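Leucine aminopeptidase 2 (PDB 2XQ0) cleaves amino-terminal residues from peptides, preferring di- and tripeptides, as a zinc-dependent M1 aminopeptidase that also shows low epoxide hydrolase activity in vitro. Local coordinates at residues Trp326-Arg332 and Glu391-Leu397; Thr343-Leu349 and Phe466-Ala471; Trp352-Gln356 and Met460-Pro464; Tyr475-Trp481 and Leu513-Leu518. One frame throughout, in Å; residues are numbered along the deposited sequence.

Contact 1. Residues Trp326-Arg332 and Glu391-Leu397; sequences WTVYLER and EKGFNLL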
# COMPACT_ATOMS: atom_id res chain seq x y z
N TRP A 326 -6.59 -5.57 9.16
CA TRP A 326 -5.69 -6.20 10.13
C TRP A 326 -4.33 -5.48 10.19
O TRP A 326 -3.84 -5.16 11.29
CB TRP A 326 -5.50 -7.68 9.77
CG TRP A 326 -6.48 -8.56 10.47
CD1 TRP A 326 -7.51 -9.26 9.91
CD2 TRP A 326 -6.52 -8.84 11.87
NE1 TRP A 326 -8.19 -9.96 10.88
CE2 TRP A 326 -7.59 -9.72 12.09
CE3 TRP A 326 -5.74 -8.43 12.95
CZ2 TRP A 326 -7.92 -10.19 13.36
CZ3 TRP A 326 -6.07 -8.90 14.22
CH2 TRP A 326 -7.14 -9.76 14.41
N THR A 327 -3.73 -5.23 9.02
CA THR A 327 -2.41 -4.57 8.98
C THR A 327 -2.42 -3.23 9.73
O THR A 327 -1.52 -2.97 10.52
CB THR A 327 -1.90 -4.38 7.55
OG1 THR A 327 -1.80 -5.68 6.93
CG2 THR A 327 -0.52 -3.67 7.52
N VAL A 328 -3.42 -2.40 9.48
CA VAL A 328 -3.50 -1.09 10.11
C VAL A 328 -3.66 -1.31 11.62
O VAL A 328 -3.06 -0.59 12.43
CB VAL A 328 -4.66 -0.21 9.52
CG1 VAL A 328 -4.81 1.10 10.32
CG2 VAL A 328 -4.40 0.13 8.04
N TYR A 329 -4.48 -2.30 11.99
CA TYR A 329 -4.66 -2.66 13.41
C TYR A 329 -3.33 -3.07 14.03
O TYR A 329 -2.88 -2.51 15.06
CB TYR A 329 -5.75 -3.75 13.60
CG TYR A 329 -5.85 -4.17 15.05
CD1 TYR A 329 -6.57 -3.41 15.97
CD2 TYR A 329 -5.16 -5.28 15.51
CE1 TYR A 329 -6.62 -3.77 17.30
CE2 TYR A 329 -5.20 -5.63 16.82
CZ TYR A 329 -5.92 -4.87 17.72
OH TYR A 329 -5.95 -5.23 19.04
N LEU A 330 -2.67 -4.03 13.40
CA LEU A 330 -1.38 -4.50 13.91
C LEU A 330 -0.30 -3.41 13.96
O LEU A 330 0.41 -3.30 14.95
CB LEU A 330 -0.89 -5.71 13.11
CG LEU A 330 -1.77 -6.95 13.30
CD1 LEU A 330 -1.38 -8.06 12.31
CD2 LEU A 330 -1.72 -7.45 14.76
N GLU A 331 -0.18 -2.61 12.90
CA GLU A 331 0.73 -1.47 12.82
C GLU A 331 0.56 -0.57 14.04
O GLU A 331 1.53 -0.19 14.70
CB GLU A 331 0.41 -0.68 11.55
CG GLU A 331 1.11 0.68 11.39
CD GLU A 331 0.51 1.50 10.24
OE1 GLU A 331 -0.42 1.02 9.54
OE2 GLU A 331 0.99 2.64 10.03
N ARG A 332 -0.69 -0.22 14.33
CA ARG A 332 -1.00 0.65 15.46
C ARG A 332 -0.74 -0.03 16.81
O ARG A 332 -0.38 0.65 17.76
CB ARG A 332 -2.38 1.27 15.33
CG ARG A 332 -2.44 2.26 14.17
CD ARG A 332 -3.78 2.89 13.97
NE ARG A 332 -3.71 3.78 12.83
CZ ARG A 332 -4.74 4.08 12.04
NH1 ARG A 332 -5.94 3.54 12.25
NH2 ARG A 332 -4.55 4.89 11.01
N GLU A 391 -9.33 1.69 7.24
CA GLU A 391 -9.78 2.36 8.46
C GLU A 391 -11.11 1.85 9.00
O GLU A 391 -11.29 1.79 10.21
CB GLU A 391 -9.87 3.87 8.23
CG GLU A 391 -8.52 4.55 7.94
CD GLU A 391 -7.54 4.49 9.11
OE1 GLU A 391 -7.98 4.32 10.27
OE2 GLU A 391 -6.33 4.59 8.87
N LYS A 392 -12.06 1.52 8.13
CA LYS A 392 -13.25 0.87 8.64
C LYS A 392 -12.83 -0.51 9.13
O LYS A 392 -13.33 -1.02 10.14
CB LYS A 392 -14.37 0.79 7.57
CG LYS A 392 -15.72 0.35 8.14
CD LYS A 392 -16.83 0.22 7.09
CE LYS A 392 -17.58 1.52 6.83
NZ LYS A 392 -18.93 1.31 6.15
N GLY A 393 -11.89 -1.13 8.41
CA GLY A 393 -11.34 -2.42 8.82
C GLY A 393 -10.71 -2.34 10.19
O GLY A 393 -11.06 -3.09 11.09
N PHE A 394 -9.76 -1.42 10.34
CA PHE A 394 -9.16 -1.14 11.64
C PHE A 394 -10.20 -0.87 12.73
O PHE A 394 -10.10 -1.40 13.84
CB PHE A 394 -8.23 0.06 11.56
CG PHE A 394 -7.97 0.69 12.89
CD1 PHE A 394 -7.07 0.13 13.76
CD2 PHE A 394 -8.68 1.80 13.28
CE1 PHE A 394 -6.85 0.68 15.01
CE2 PHE A 394 -8.47 2.36 14.54
CZ PHE A 394 -7.55 1.80 15.40
N ASN A 395 -11.18 -0.03 12.44
CA ASN A 395 -12.18 0.29 13.46
C ASN A 395 -13.06 -0.86 13.90
O ASN A 395 -13.47 -0.93 15.06
CB ASN A 395 -13.02 1.50 13.04
CG ASN A 395 -12.33 2.80 13.39
OD1 ASN A 395 -12.21 3.15 14.57
ND2 ASN A 395 -11.81 3.50 12.38
N LEU A 396 -13.35 -1.79 12.99
CA LEU A 396 -14.08 -2.98 13.42
C LEU A 396 -13.22 -3.80 14.38
O LEU A 396 -13.70 -4.27 15.42
CB LEU A 396 -14.50 -3.83 12.21
CG LEU A 396 -15.03 -5.21 12.54
CD1 LEU A 396 -16.16 -5.10 13.54
CD2 LEU A 396 -15.48 -5.92 11.26
N LEU A 397 -11.93 -3.93 14.07
CA LEU A 397 -11.04 -4.71 14.96
C LEU A 397 -10.79 -4.04 16.32
O LEU A 397 -10.67 -4.71 17.35
CB LEU A 397 -9.71 -4.99 14.26
CG LEU A 397 -9.87 -5.85 13.00
CD1 LEU A 397 -8.57 -5.93 12.23
CD2 LEU A 397 -10.37 -7.23 13.40

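Contact 2. Residues Thr343-Leu349 and Phe466-Ala471; sequences TRHFSAL and FITALA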
# COMPACT_ATOMS: atom_id res chain seq x y z
N THR A 343 -0.09 7.68 21.45
CA THR A 343 0.45 7.62 20.10
C THR A 343 -0.42 6.74 19.19
O THR A 343 -0.75 7.13 18.07
CB THR A 343 1.92 7.13 20.12
OG1 THR A 343 2.70 8.05 20.89
CG2 THR A 343 2.50 7.07 18.71
N ARG A 344 -0.80 5.55 19.67
CA ARG A 344 -1.67 4.69 18.88
C ARG A 344 -2.97 5.42 18.54
O ARG A 344 -3.45 5.40 17.40
CB ARG A 344 -1.99 3.38 19.62
CG ARG A 344 -3.13 2.59 18.93
CD ARG A 344 -3.15 1.12 19.34
NE ARG A 344 -3.85 0.89 20.60
CZ ARG A 344 -4.83 0.00 20.75
NH1 ARG A 344 -5.22 -0.72 19.71
NH2 ARG A 344 -5.42 -0.16 21.92
N HIS A 345 -3.55 6.06 19.55
CA HIS A 345 -4.82 6.75 19.37
C HIS A 345 -4.69 7.96 18.45
O HIS A 345 -5.59 8.25 17.67
CB HIS A 345 -5.37 7.17 20.74
CG HIS A 345 -5.96 6.03 21.51
ND1 HIS A 345 -7.27 6.01 21.92
CD2 HIS A 345 -5.43 4.84 21.89
CE1 HIS A 345 -7.53 4.88 22.55
NE2 HIS A 345 -6.42 4.15 22.54
N PHE A 346 -3.57 8.68 18.54
CA PHE A 346 -3.34 9.80 17.62
C PHE A 346 -3.35 9.29 16.18
O PHE A 346 -3.94 9.87 15.28
CB PHE A 346 -2.01 10.49 17.93
CG PHE A 346 -1.68 11.64 17.01
CD1 PHE A 346 -2.36 12.84 17.12
CD2 PHE A 346 -0.73 11.50 16.02
CE1 PHE A 346 -2.08 13.89 16.27
CE2 PHE A 346 -0.44 12.56 15.18
CZ PHE A 346 -1.11 13.75 15.29
N SER A 347 -2.68 8.18 15.95
CA SER A 347 -2.64 7.61 14.60
C SER A 347 -4.07 7.26 14.12
O SER A 347 -4.42 7.50 12.96
CB SER A 347 -1.68 6.41 14.57
OG SER A 347 -1.78 5.68 13.36
N ALA A 348 -4.90 6.74 15.02
CA ALA A 348 -6.27 6.35 14.67
C ALA A 348 -7.11 7.57 14.36
O ALA A 348 -8.03 7.52 13.54
CB ALA A 348 -6.92 5.57 15.82
N LEU A 349 -6.80 8.68 15.02
CA LEU A 349 -7.53 9.93 14.84
C LEU A 349 -7.25 10.51 13.48
O LEU A 349 -8.14 11.05 12.84
CB LEU A 349 -7.10 10.97 15.87
CG LEU A 349 -7.66 10.92 17.29
CD1 LEU A 349 -6.89 11.91 18.16
CD2 LEU A 349 -9.15 11.23 17.30
N PHE A 466 -11.42 8.05 20.97
CA PHE A 466 -9.96 8.06 20.96
C PHE A 466 -9.38 9.03 21.97
O PHE A 466 -9.93 10.11 22.22
CB PHE A 466 -9.43 8.39 19.57
CG PHE A 466 -9.72 7.33 18.55
CD1 PHE A 466 -9.42 6.01 18.82
CD2 PHE A 466 -10.27 7.67 17.33
CE1 PHE A 466 -9.70 5.03 17.89
CE2 PHE A 466 -10.54 6.70 16.39
CZ PHE A 466 -10.25 5.37 16.67
N ILE A 467 -8.27 8.63 22.56
CA ILE A 467 -7.51 9.54 23.43
C ILE A 467 -6.99 10.67 22.54
O ILE A 467 -6.29 10.42 21.55
CB ILE A 467 -6.35 8.79 24.10
CG1 ILE A 467 -6.90 7.69 25.02
CG2 ILE A 467 -5.43 9.77 24.86
CD1 ILE A 467 -5.85 6.67 25.42
N THR A 468 -7.37 11.91 22.84
CA THR A 468 -7.03 13.01 21.93
C THR A 468 -5.87 13.84 22.44
O THR A 468 -5.57 14.90 21.88
CB THR A 468 -8.21 13.97 21.72
OG1 THR A 468 -8.47 14.68 22.93
CG2 THR A 468 -9.46 13.20 21.29
N ALA A 469 -5.21 13.37 23.49
CA ALA A 469 -4.10 14.10 24.11
C ALA A 469 -3.10 14.73 23.13
O ALA A 469 -2.82 15.92 23.22
CB ALA A 469 -3.38 13.22 25.12
N LEU A 470 -2.56 13.94 22.21
CA LEU A 470 -1.49 14.46 21.33
C LEU A 470 -1.98 15.32 20.17
O LEU A 470 -1.18 15.80 19.36
CB LEU A 470 -0.61 13.32 20.80
CG LEU A 470 0.10 12.51 21.88
CD1 LEU A 470 0.86 11.35 21.29
CD2 LEU A 470 1.02 13.40 22.72
N ALA A 471 -3.29 15.52 20.08
CA ALA A 471 -3.89 16.36 19.04
C ALA A 471 -4.44 17.67 19.61
O ALA A 471 -4.68 18.63 18.87
CB ALA A 471 -4.99 15.62 18.30

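Contact 3. Residues Trp352-Gln356 and Met460-Pro464; sequences WSDLQ and MPPRP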
# COMPACT_ATOMS: atom_id res chain seq x y z
N TRP A 352 -9.11 8.35 11.08
CA TRP A 352 -10.53 8.67 11.08
C TRP A 352 -10.83 9.80 10.10
O TRP A 352 -11.78 9.72 9.33
CB TRP A 352 -11.03 9.04 12.49
CG TRP A 352 -12.51 9.31 12.53
CD1 TRP A 352 -13.13 10.53 12.49
CD2 TRP A 352 -13.55 8.33 12.61
NE1 TRP A 352 -14.49 10.37 12.56
CE2 TRP A 352 -14.78 9.03 12.62
CE3 TRP A 352 -13.57 6.93 12.68
CZ2 TRP A 352 -16.01 8.37 12.69
CZ3 TRP A 352 -14.79 6.29 12.74
CH2 TRP A 352 -15.99 7.01 12.75
N SER A 353 -10.02 10.85 10.12
CA SER A 353 -10.23 11.96 9.19
C SER A 353 -9.90 11.56 7.74
O SER A 353 -10.55 12.05 6.83
CB SER A 353 -9.45 13.21 9.59
OG SER A 353 -8.11 13.13 9.16
N ASP A 354 -8.90 10.71 7.54
CA ASP A 354 -8.66 10.10 6.22
C ASP A 354 -9.88 9.31 5.71
O ASP A 354 -10.26 9.39 4.53
CB ASP A 354 -7.43 9.19 6.25
CG ASP A 354 -6.11 9.95 6.35
OD1 ASP A 354 -6.09 11.18 6.11
OD2 ASP A 354 -5.08 9.32 6.67
N LEU A 355 -10.49 8.52 6.59
CA LEU A 355 -11.70 7.76 6.22
C LEU A 355 -12.81 8.72 5.78
O LEU A 355 -13.47 8.53 4.75
CB LEU A 355 -12.18 6.91 7.40
CG LEU A 355 -13.36 5.96 7.14
CD1 LEU A 355 -13.07 5.05 5.93
CD2 LEU A 355 -13.71 5.13 8.36
N GLN A 356 -13.05 9.73 6.60
CA GLN A 356 -14.10 10.70 6.30
C GLN A 356 -13.90 11.34 4.95
O GLN A 356 -14.82 11.42 4.15
CB GLN A 356 -14.15 11.80 7.36
CG GLN A 356 -15.28 12.78 7.19
CD GLN A 356 -16.63 12.15 7.48
OE1 GLN A 356 -16.98 11.92 8.64
NE2 GLN A 356 -17.39 11.86 6.43
N MET A 460 -19.67 6.15 7.37
CA MET A 460 -18.79 6.06 8.54
C MET A 460 -19.36 5.10 9.56
O MET A 460 -20.55 5.11 9.81
CB MET A 460 -18.62 7.43 9.20
CG MET A 460 -18.07 8.49 8.28
SD MET A 460 -16.36 8.14 7.87
CE MET A 460 -15.54 8.51 9.42
N PRO A 461 -18.51 4.28 10.17
CA PRO A 461 -19.06 3.47 11.25
C PRO A 461 -19.25 4.33 12.50
O PRO A 461 -18.92 5.51 12.49
CB PRO A 461 -17.96 2.44 11.48
CG PRO A 461 -16.70 3.16 11.13
CD PRO A 461 -17.04 4.19 10.10
N PRO A 462 -19.77 3.74 13.58
CA PRO A 462 -19.88 4.52 14.81
C PRO A 462 -18.51 5.00 15.28
O PRO A 462 -17.54 4.24 15.18
CB PRO A 462 -20.45 3.50 15.81
CG PRO A 462 -21.20 2.54 14.99
CD PRO A 462 -20.37 2.40 13.72
N ARG A 463 -18.43 6.21 15.82
CA ARG A 463 -17.14 6.81 16.15
C ARG A 463 -16.63 6.41 17.53
O ARG A 463 -17.31 6.60 18.54
CB ARG A 463 -17.21 8.34 16.06
CG ARG A 463 -15.84 9.00 16.30
CD ARG A 463 -15.95 10.49 16.04
NE ARG A 463 -16.76 11.14 17.06
CZ ARG A 463 -17.23 12.38 16.97
NH1 ARG A 463 -17.00 13.09 15.88
NH2 ARG A 463 -17.95 12.89 17.96
N PRO A 464 -15.42 5.88 17.59
CA PRO A 464 -14.90 5.50 18.90
C PRO A 464 -14.43 6.70 19.71
O PRO A 464 -14.35 7.81 19.17
CB PRO A 464 -13.73 4.58 18.57
CG PRO A 464 -13.28 5.04 17.20
CD PRO A 464 -14.48 5.57 16.48

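Contact 4. Residues Tyr475-Trp481 and Leu513-Leu518; sequences YQLADKW and LFLETL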
# COMPACT_ATOMS: atom_id res chain seq x y z
N TYR A 475 -4.84 21.21 17.76
CA TYR A 475 -6.13 21.84 17.54
C TYR A 475 -6.20 23.23 18.17
O TYR A 475 -6.68 24.18 17.55
CB TYR A 475 -7.25 20.95 18.07
CG TYR A 475 -7.46 19.68 17.27
CD1 TYR A 475 -7.39 19.70 15.88
CD2 TYR A 475 -7.73 18.47 17.89
CE1 TYR A 475 -7.58 18.54 15.14
CE2 TYR A 475 -7.93 17.31 17.15
CZ TYR A 475 -7.85 17.35 15.78
OH TYR A 475 -8.05 16.20 15.05
N GLN A 476 -5.73 23.37 19.40
CA GLN A 476 -5.71 24.68 20.04
C GLN A 476 -4.97 25.74 19.23
O GLN A 476 -5.47 26.85 19.05
CB GLN A 476 -5.16 24.61 21.45
CG GLN A 476 -6.05 23.84 22.40
CD GLN A 476 -5.44 23.70 23.77
OE1 GLN A 476 -4.68 24.56 24.21
NE2 GLN A 476 -5.77 22.61 24.45
N LEU A 477 -3.78 25.41 18.74
CA LEU A 477 -2.99 26.37 17.99
C LEU A 477 -3.67 26.76 16.69
O LEU A 477 -3.75 27.95 16.37
CB LEU A 477 -1.58 25.84 17.70
CG LEU A 477 -0.62 26.84 17.06
CD1 LEU A 477 -0.37 28.02 18.02
CD2 LEU A 477 0.69 26.16 16.70
N ALA A 478 -4.13 25.78 15.92
CA ALA A 478 -4.81 26.10 14.66
C ALA A 478 -5.99 27.03 14.92
O ALA A 478 -6.17 28.02 14.21
CB ALA A 478 -5.26 24.82 13.93
N ASP A 479 -6.78 26.72 15.93
CA ASP A 479 -7.86 27.62 16.34
C ASP A 479 -7.33 29.03 16.63
O ASP A 479 -7.85 30.03 16.13
CB ASP A 479 -8.60 27.04 17.55
CG ASP A 479 -9.28 25.71 17.25
OD1 ASP A 479 -9.40 25.36 16.06
OD2 ASP A 479 -9.69 25.01 18.21
N LYS A 480 -6.26 29.10 17.43
CA LYS A 480 -5.66 30.38 17.80
C LYS A 480 -5.19 31.18 16.58
O LYS A 480 -5.40 32.40 16.51
CB LYS A 480 -4.49 30.15 18.76
CG LYS A 480 -3.90 31.43 19.36
CD LYS A 480 -2.61 31.13 20.15
CE LYS A 480 -1.95 32.42 20.66
NZ LYS A 480 -0.61 32.18 21.29
N TRP A 481 -4.55 30.50 15.63
CA TRP A 481 -4.14 31.14 14.38
C TRP A 481 -5.33 31.65 13.60
O TRP A 481 -5.29 32.75 13.07
CB TRP A 481 -3.30 30.19 13.51
CG TRP A 481 -1.84 30.36 13.75
CD1 TRP A 481 -1.04 29.60 14.56
CD2 TRP A 481 -1.02 31.41 13.24
NE1 TRP A 481 0.25 30.09 14.55
CE2 TRP A 481 0.28 31.21 13.75
CE3 TRP A 481 -1.25 32.50 12.39
CZ2 TRP A 481 1.35 32.05 13.43
CZ3 TRP A 481 -0.20 33.32 12.07
CH2 TRP A 481 1.08 33.10 12.59
N LEU A 513 -0.80 17.41 10.93
CA LEU A 513 -2.15 17.66 11.44
C LEU A 513 -2.41 19.15 11.63
O LEU A 513 -3.48 19.65 11.28
CB LEU A 513 -2.40 16.92 12.75
CG LEU A 513 -3.80 17.14 13.36
CD1 LEU A 513 -4.91 16.61 12.46
CD2 LEU A 513 -3.90 16.51 14.72
N PHE A 514 -1.45 19.87 12.20
CA PHE A 514 -1.58 21.33 12.34
C PHE A 514 -1.87 22.05 11.02
O PHE A 514 -2.86 22.78 10.91
CB PHE A 514 -0.32 21.91 13.00
CG PHE A 514 -0.32 23.41 13.06
CD1 PHE A 514 -1.27 24.10 13.80
CD2 PHE A 514 0.65 24.15 12.39
CE1 PHE A 514 -1.27 25.48 13.87
CE2 PHE A 514 0.66 25.53 12.45
CZ PHE A 514 -0.30 26.20 13.19
N LEU A 515 -1.00 21.84 10.03
CA LEU A 515 -1.13 22.47 8.70
C LEU A 515 -2.42 22.03 8.03
O LEU A 515 -3.06 22.81 7.33
CB LEU A 515 0.06 22.13 7.80
CG LEU A 515 1.42 22.72 8.21
CD1 LEU A 515 2.56 22.00 7.52
CD2 LEU A 515 1.47 24.21 7.94
N GLU A 516 -2.80 20.78 8.24
CA GLU A 516 -4.09 20.28 7.77
C GLU A 516 -5.23 21.09 8.40
O GLU A 516 -6.02 21.72 7.68
CB GLU A 516 -4.22 18.77 8.04
CG GLU A 516 -5.57 18.15 7.72
CD GLU A 516 -5.89 18.17 6.23
OE1 GLU A 516 -5.31 18.98 5.48
OE2 GLU A 516 -6.75 17.35 5.80
N THR A 517 -5.29 21.10 9.73
CA THR A 517 -6.33 21.82 10.48
C THR A 517 -6.46 23.29 10.04
O THR A 517 -7.56 23.82 9.95
CB THR A 517 -6.10 21.73 12.02
OG1 THR A 517 -5.98 20.35 12.41
CG2 THR A 517 -7.25 22.38 12.79
N LEU A 518 -5.34 23.94 9.74
CA LEU A 518 -5.36 25.32 9.26
C LEU A 518 -6.10 25.49 7.93
O LEU A 518 -6.83 26.47 7.75
CB LEU A 518 -3.94 25.86 9.10
CG LEU A 518 -3.19 26.16 10.39
CD1 LEU A 518 -1.75 26.53 10.06
CD2 LEU A 518 -3.89 27.28 11.17

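Contact 1. Residues Trp326-Arg332 and Glu391-Leu397
Helix-helix packing in the core of the zinc-peptidase domain of an M1 aminopeptidase is the subject here: residues Trp326-Arg332, just beyond the zinc ligand Glu324, cross Glu391-Leu397, which begins directly after the proton donor Tyr390. The short axes approach to 7.9 Å at a crossing angle of -62°, and the backbones come nearest at Tyr329 and Phe394, whose CA atoms are 5.1 Å apart. The crossing thus places the segment after Glu324 against the one after Tyr390, beside the active site. Val328 lies closest to the site. Its CG1 lies 3.8 Å from Phe394 CB, while its side chain also comes within about 4 Å of those of both the zinc ligand His301 and Tyr390. At one end the contact is apolar: Leu397 CD1 sits over a face of the Trp326 indole in a CH-pi contact and lies 3.8 Å from Tyr329 CB. The phenol end of Tyr329 turns to Glu401, outside the two segments. At the other end a charge is buried together with its counter-charge. The Arg332 guanidinium points its NH1 edge at a face of the Phe394 ring, a cation-pi pair, and Ser347 of the next helix takes its NE. Its two remaining nitrogens grip the Glu391 carboxylate as a bidentate salt bridge, with NH1 of Arg332 2.9 Å from OE1 of Glu391 and NH2 of Arg332 2.8 Å from OE2 of Glu391.

Contact 2. Residues Thr343-Leu349 and Phe466-Ala471
A connecting segment can be held to a helix by one polar anchor set among apolar contacts, as Phe466-Ala471 is on helix 341-360. Phe466 comes first: its ring receives the methyl of Ala348 over one face, with Ala348 CB 3.4 Å from Phe466 CZ, and turns its own edge toward the face of His345 in an offset edge-to-face pair. Ile467 supplies the anchor, its backbone N donating to His345 ND1 at 2.9 Å, while its CD1 rests over the imidazole face as a CH-pi contact. Thr468 touches Leu349 CD1, and its hydroxyl bonds to Asp472. Leu470 then reaches Thr343 and Phe346, and Ala471 CB meets the edge of the Phe346 ring 3.9 Å from CE1 of Phe346. Helix 508-519 packs on the same phenylalanine. The contact thus fastens the catalytic domain to the start of helix 469-484. Because His345 ND1 accepts the amide hydrogen of Ile467, that nitrogen must be unprotonated here.

Contact 3. Residues Trp352-Gln356 and Met460-Pro464
Trp352 and Met460 give up the most surface to each other's segments, 113 and 112 Å², and the contact is organised round the indole. The Met460 methyl lies over one face of the six-membered ring, with CE of Met460 3.3 Å from CZ2 of Trp352, a CH-pi contact that also brings the sulfur near the ring as a Met-aromatic pair. The aliphatic part of Arg463 covers the opposite face, where its CG is 4.0 Å from the ring centroid. The tryptophan is thereby held between the side chains of Met460 and Arg463, from a proline-rich loop, Met460-Pro464, which leads from helix 451-456 toward helix 469-484 and runs along helix 341-360 of the zinc-peptidase domain without any hydrogen bond to Trp352-Gln356. At the ring edge the Pro461 carbonyl O comes to 3.3 Å from Trp352 CH2. On the Met460 side of the indole, Met460 SD packs 3.8 Å from Leu355 CG, and Leu355 CD2 in turn meets Pro461 CD at 3.9 Å. Asn395 of helix 388-403 touches both Trp352 and Pro464.

Contact 4. Residues Tyr475-Trp481 and Leu513-Leu518
Two helices of the C-terminal helical region of this leukotriene A4 hydrolase relative, represented here by Tyr475-Trp481 and Leu513-Leu518, illustrate how a small residue lets larger side chains close a helix pair. Their short axes pass 9.0 Å apart, 38° from parallel, and the CA atoms of Ala478 and Leu518 approach to 5.5 Å. Ala478 leaves room for the methyl of Thr517, CB of Ala478 lying 3.3 Å from CG2 of Thr517. The m rotamer of Thr517 (chi1 -54°) sets this up, because it lets OG1 turn back to bond to the carbonyl O of Leu513 in its own helix at 2.8 Å and leaves CG2 for the interface. Phe514 has a CA-to-CB bond that points sideways, but its t rotamer carries the ring to the other helix, with CE1 of Phe514 3.5 Å from N of Ala478; Leu477, also t, lays CD2 over a face of that ring. The Trp481 chi1 of -93° falls between wells, yet it brings CD1 of Trp481 to 3.7 Å from CZ of Phe514, the two rings meeting obliquely. Tyr475 starts away from the partner helix, but its m rotamer carries the ring across to Leu513 and Thr517. Nothing polar bridges the two segments. Further neighbours enclose them: Tyr475 stacks on His523, the Trp481 NE1 bonds to Tyr547, helix 537-546 packs against Trp481 and Leu518, and helix 557-569 touches Leu515.

Overall arrangement
Following the chain from its N terminus, contact 1 opens first on helix 321-339 and closes a loop at helix 388-403. Before it closes, helix 341-360 has already opened contacts 2 and 3, so both cross contact 1. Contact 3 is the inner of these two: it closes at 460-464, and contact 2 closes just after it at 466-471. Contact 4 follows in series, joining helix 469-484 to helix 508-519. Direct touches connect contact 1 with 2 and 3, and Leu513 of contact 4 meets Phe346 and Ala471 of contact 2. Together they run from the zinc site, across helix 341-360 and the proline-rich connection, into the C-terminal helical region.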